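Local coordinates for DUF1955 domain-containing protein (Sulfolobus tokodaii, PDB 1WY6) that is of unknown function but folds as an archaeal helical repeat protein, its helices stacked into an elongated array, at residues K10-K15 with Y42-C47. Numbering follows the deposited sequence.
Sequences KLMDAK and YNWFIC
Knobs-into-holes packing joins helix 7-19 to helix 44-52 in this helical repeat protein: the ring of F45 is the knob, and L11, M12, A14 and K15 form the hole. F45 points toward helix 7-19, its CG anti to the backbone N (chi1 -180°). L11 CD2 lies over one face of the F45 ring, 4.2 Å from the centroid and 16° off the normal, a CH-pi contact displaced toward the rim. K15 CB meets the ring edge at F45 CE1, 3.7 Å away, while A14 CB approaches F45 CZ obliquely at 4.3 Å. An alanine in place of F45 would probably open a gap in this hole, leaving L11 CD2 without the ring face beneath it. L11 and W44 reach tip to tip, L11 CD1 to W44 CZ2 at 3.5 Å. The M12 side chain crosses that of W44 at about a right angle. Helix 23-36 backs the contact, I33 against L11 and both I29 and V30 against A14. The extended K15 chain carries NZ to a hydrogen bond with N48 OD1. At the edge of the indole, M12 CE stands 3.6 Å from W44 CH2, near the ring plane.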
ATOM      1  N   LYS A  10      -0.646  11.450  22.876  1.00 23.77           N
ATOM      2  CA  LYS A  10      -1.306  12.287  21.886  1.00 22.80           C
ATOM      3  C   LYS A  10      -1.436  11.549  20.557  1.00 20.93           C
ATOM      4  O   LYS A  10      -2.444  11.684  19.868  1.00 21.22           O
ATOM      5  CB  LYS A  10      -0.531  13.590  21.703  1.00 23.61           C
ATOM      6  CG  LYS A  10      -0.912  14.655  22.721  1.00 29.75           C
ATOM      7  CD  LYS A  10      -2.330  15.166  22.443  1.00 39.73           C
ATOM      8  CE  LYS A  10      -2.909  15.958  23.611  1.00 41.13           C
ATOM      9  NZ  LYS A  10      -3.198  15.100  24.799  1.00 32.81           N
ATOM     10  N   LEU A  11      -0.419  10.761  20.208  1.00 18.49           N
ATOM     11  CA  LEU A  11      -0.435   9.997  18.963  1.00 17.66           C
ATOM     12  C   LEU A  11      -1.486   8.890  19.026  1.00 18.38           C
ATOM     13  O   LEU A  11      -2.177   8.636  18.046  1.00 17.35           O
ATOM     14  CB  LEU A  11       0.948   9.398  18.666  1.00 16.60           C
ATOM     15  CG  LEU A  11       2.052  10.356  18.188  1.00 15.59           C
ATOM     16  CD1 LEU A  11       3.335   9.574  17.959  1.00 20.76           C
ATOM     17  CD2 LEU A  11       1.641  11.062  16.906  1.00 17.08           C
ATOM     18  N   MET A  12      -1.607   8.237  20.179  1.00 20.50           N
ATOM     19  CA  MET A  12      -2.600   7.184  20.339  1.00 20.71           C
ATOM     20  C   MET A  12      -3.981   7.820  20.258  1.00 22.48           C
ATOM     21  O   MET A  12      -4.945   7.194  19.816  1.00 23.44           O
ATOM     22  CB  MET A  12      -2.440   6.473  21.690  1.00 21.85           C
ATOM     23  CG  MET A  12      -1.231   5.552  21.773  1.00 18.53           C
ATOM     24  SD  MET A  12      -1.171   4.355  20.409  1.00 24.24           S
ATOM     25  CE  MET A  12       0.039   5.104  19.350  1.00 28.87           C
ATOM     26  N   ASP A  13      -4.070   9.073  20.692  1.00 22.47           N
ATOM     27  CA  ASP A  13      -5.333   9.792  20.654  1.00 23.81           C
ATOM     28  C   ASP A  13      -5.686  10.065  19.199  1.00 19.88           C
ATOM     29  O   ASP A  13      -6.839   9.921  18.788  1.00 18.60           O
ATOM     30  CB  ASP A  13      -5.213  11.109  21.414  1.00 27.76           C
ATOM     31  CG  ASP A  13      -6.513  11.870  21.453  1.00 36.48           C
ATOM     32  OD1 ASP A  13      -7.534  11.280  21.870  1.00 44.37           O
ATOM     33  OD2 ASP A  13      -6.515  13.059  21.070  1.00 47.54           O
ATOM     34  N   ALA A  14      -4.678  10.465  18.426  1.00 16.27           N
ATOM     35  CA  ALA A  14      -4.863  10.743  17.009  1.00 16.93           C
ATOM     36  C   ALA A  14      -5.226   9.440  16.303  1.00 16.01           C
ATOM     37  O   ALA A  14      -6.128   9.410  15.475  1.00 15.75           O
ATOM     38  CB  ALA A  14      -3.577  11.337  16.412  1.00 15.03           C
ATOM     39  N   LYS A  15      -4.536   8.358  16.664  1.00 14.93           N
ATOM     40  CA  LYS A  15      -4.780   7.053  16.056  1.00 12.27           C
ATOM     41  C   LYS A  15      -6.244   6.635  16.165  1.00 13.05           C
ATOM     42  O   LYS A  15      -6.861   6.281  15.170  1.00 11.89           O
ATOM     43  CB  LYS A  15      -3.892   5.988  16.702  1.00 13.03           C
ATOM     44  CG  LYS A  15      -4.028   4.605  16.070  1.00 10.17           C
ATOM     45  CD  LYS A  15      -3.207   3.564  16.818  1.00  7.62           C
ATOM     46  CE  LYS A  15      -3.370   2.179  16.190  1.00 14.43           C
ATOM     47  NZ  LYS A  15      -2.503   1.148  16.840  1.00 14.59           N
ATOM     48  N   TYR A  42       8.576  10.353  15.565  1.00 26.76           N
ATOM     49  CA  TYR A  42       7.159  10.070  15.377  1.00 22.34           C
ATOM     50  C   TYR A  42       6.894   9.300  14.089  1.00 20.42           C
ATOM     51  O   TYR A  42       5.760   8.926  13.803  1.00 19.39           O
ATOM     52  CB  TYR A  42       6.351  11.374  15.358  1.00 22.08           C
ATOM     53  CG  TYR A  42       6.674  12.303  14.205  1.00 24.39           C
ATOM     54  CD1 TYR A  42       7.464  13.437  14.395  1.00 24.13           C
ATOM     55  CD2 TYR A  42       6.171  12.060  12.925  1.00 25.77           C
ATOM     56  CE1 TYR A  42       7.739  14.309  13.346  1.00 25.77           C
ATOM     57  CE2 TYR A  42       6.443  12.922  11.866  1.00 28.89           C
ATOM     58  CZ  TYR A  42       7.227  14.048  12.084  1.00 30.40           C
ATOM     59  OH  TYR A  42       7.487  14.916  11.047  1.00 33.02           O
ATOM     60  N   ASN A  43       7.947   9.066  13.319  1.00 18.29           N
ATOM     61  CA  ASN A  43       7.830   8.369  12.047  1.00 19.06           C
ATOM     62  C   ASN A  43       7.169   6.995  12.140  1.00 18.86           C
ATOM     63  O   ASN A  43       6.402   6.601  11.254  1.00 18.52           O
ATOM     64  CB  ASN A  43       9.202   8.212  11.404  1.00 21.40           C
ATOM     65  CG  ASN A  43       9.105   7.855   9.945  1.00 26.36           C
ATOM     66  OD1 ASN A  43       8.818   8.715   9.114  1.00 19.78           O
ATOM     67  ND2 ASN A  43       9.314   6.577   9.622  1.00 32.13           N
ATOM     68  N   TRP A  44       7.486   6.270  13.210  1.00 17.37           N
ATOM     69  CA  TRP A  44       6.952   4.931  13.459  1.00 16.34           C
ATOM     70  C   TRP A  44       5.425   4.913  13.482  1.00 15.43           C
ATOM     71  O   TRP A  44       4.808   3.881  13.213  1.00 12.81           O
ATOM     72  CB  TRP A  44       7.438   4.421  14.822  1.00 16.75           C
ATOM     73  CG  TRP A  44       6.888   5.264  15.941  1.00 15.60           C
ATOM     74  CD1 TRP A  44       7.381   6.455  16.384  1.00 20.62           C
ATOM     75  CD2 TRP A  44       5.677   5.033  16.678  1.00 18.34           C
ATOM     76  NE1 TRP A  44       6.555   6.984  17.347  1.00 16.31           N
ATOM     77  CE2 TRP A  44       5.501   6.131  17.546  1.00 21.42           C
ATOM     78  CE3 TRP A  44       4.725   4.006  16.686  1.00 23.73           C
ATOM     79  CZ2 TRP A  44       4.406   6.232  18.419  1.00 26.13           C
ATOM     80  CZ3 TRP A  44       3.634   4.107  17.554  1.00 22.28           C
ATOM     81  CH2 TRP A  44       3.487   5.212  18.407  1.00 22.63           C
ATOM     82  N   PHE A  45       4.823   6.049  13.836  1.00 13.02           N
ATOM     83  CA  PHE A  45       3.370   6.142  13.941  1.00 12.35           C
ATOM     84  C   PHE A  45       2.601   5.724  12.697  1.00 11.35           C
ATOM     85  O   PHE A  45       1.617   5.004  12.794  1.00  6.67           O
ATOM     86  CB  PHE A  45       2.942   7.562  14.305  1.00 14.11           C
ATOM     87  CG  PHE A  45       1.452   7.729  14.432  1.00 14.05           C
ATOM     88  CD1 PHE A  45       0.776   7.252  15.550  1.00 14.80           C
ATOM     89  CD2 PHE A  45       0.724   8.370  13.435  1.00 15.01           C
ATOM     90  CE1 PHE A  45      -0.603   7.416  15.675  1.00 12.45           C
ATOM     91  CE2 PHE A  45      -0.649   8.536  13.555  1.00 16.29           C
ATOM     92  CZ  PHE A  45      -1.313   8.057  14.682  1.00 12.87           C
ATOM     93  N   ILE A  46       3.039   6.187  11.533  1.00  8.99           N
ATOM     94  CA  ILE A  46       2.345   5.868  10.291  1.00  8.99           C
ATOM     95  C   ILE A  46       2.327   4.364  10.000  1.00  8.99           C
ATOM     96  O   ILE A  46       1.322   3.834   9.524  1.00 15.75           O
ATOM     97  CB  ILE A  46       2.965   6.642   9.095  1.00  8.99           C
ATOM     98  CG1 ILE A  46       1.961   6.673   7.937  1.00  8.99           C
ATOM     99  CG2 ILE A  46       4.296   6.008   8.669  1.00  8.99           C
ATOM    100  CD1 ILE A  46       0.634   7.380   8.309  1.00  8.99           C
ATOM    101  N   CYS A  47       3.433   3.685  10.291  1.00 14.61           N
ATOM    102  CA  CYS A  47       3.533   2.241  10.074  1.00 13.81           C
ATOM    103  C   CYS A  47       2.528   1.549  10.984  1.00 13.43           C
ATOM    104  O   CYS A  47       1.838   0.613  10.585  1.00  9.97           O
ATOM    105  CB  CYS A  47       4.930   1.720  10.439  1.00 15.36           C
ATOM    106  SG  CYS A  47       6.350   2.555   9.660  1.00 15.29           S
TER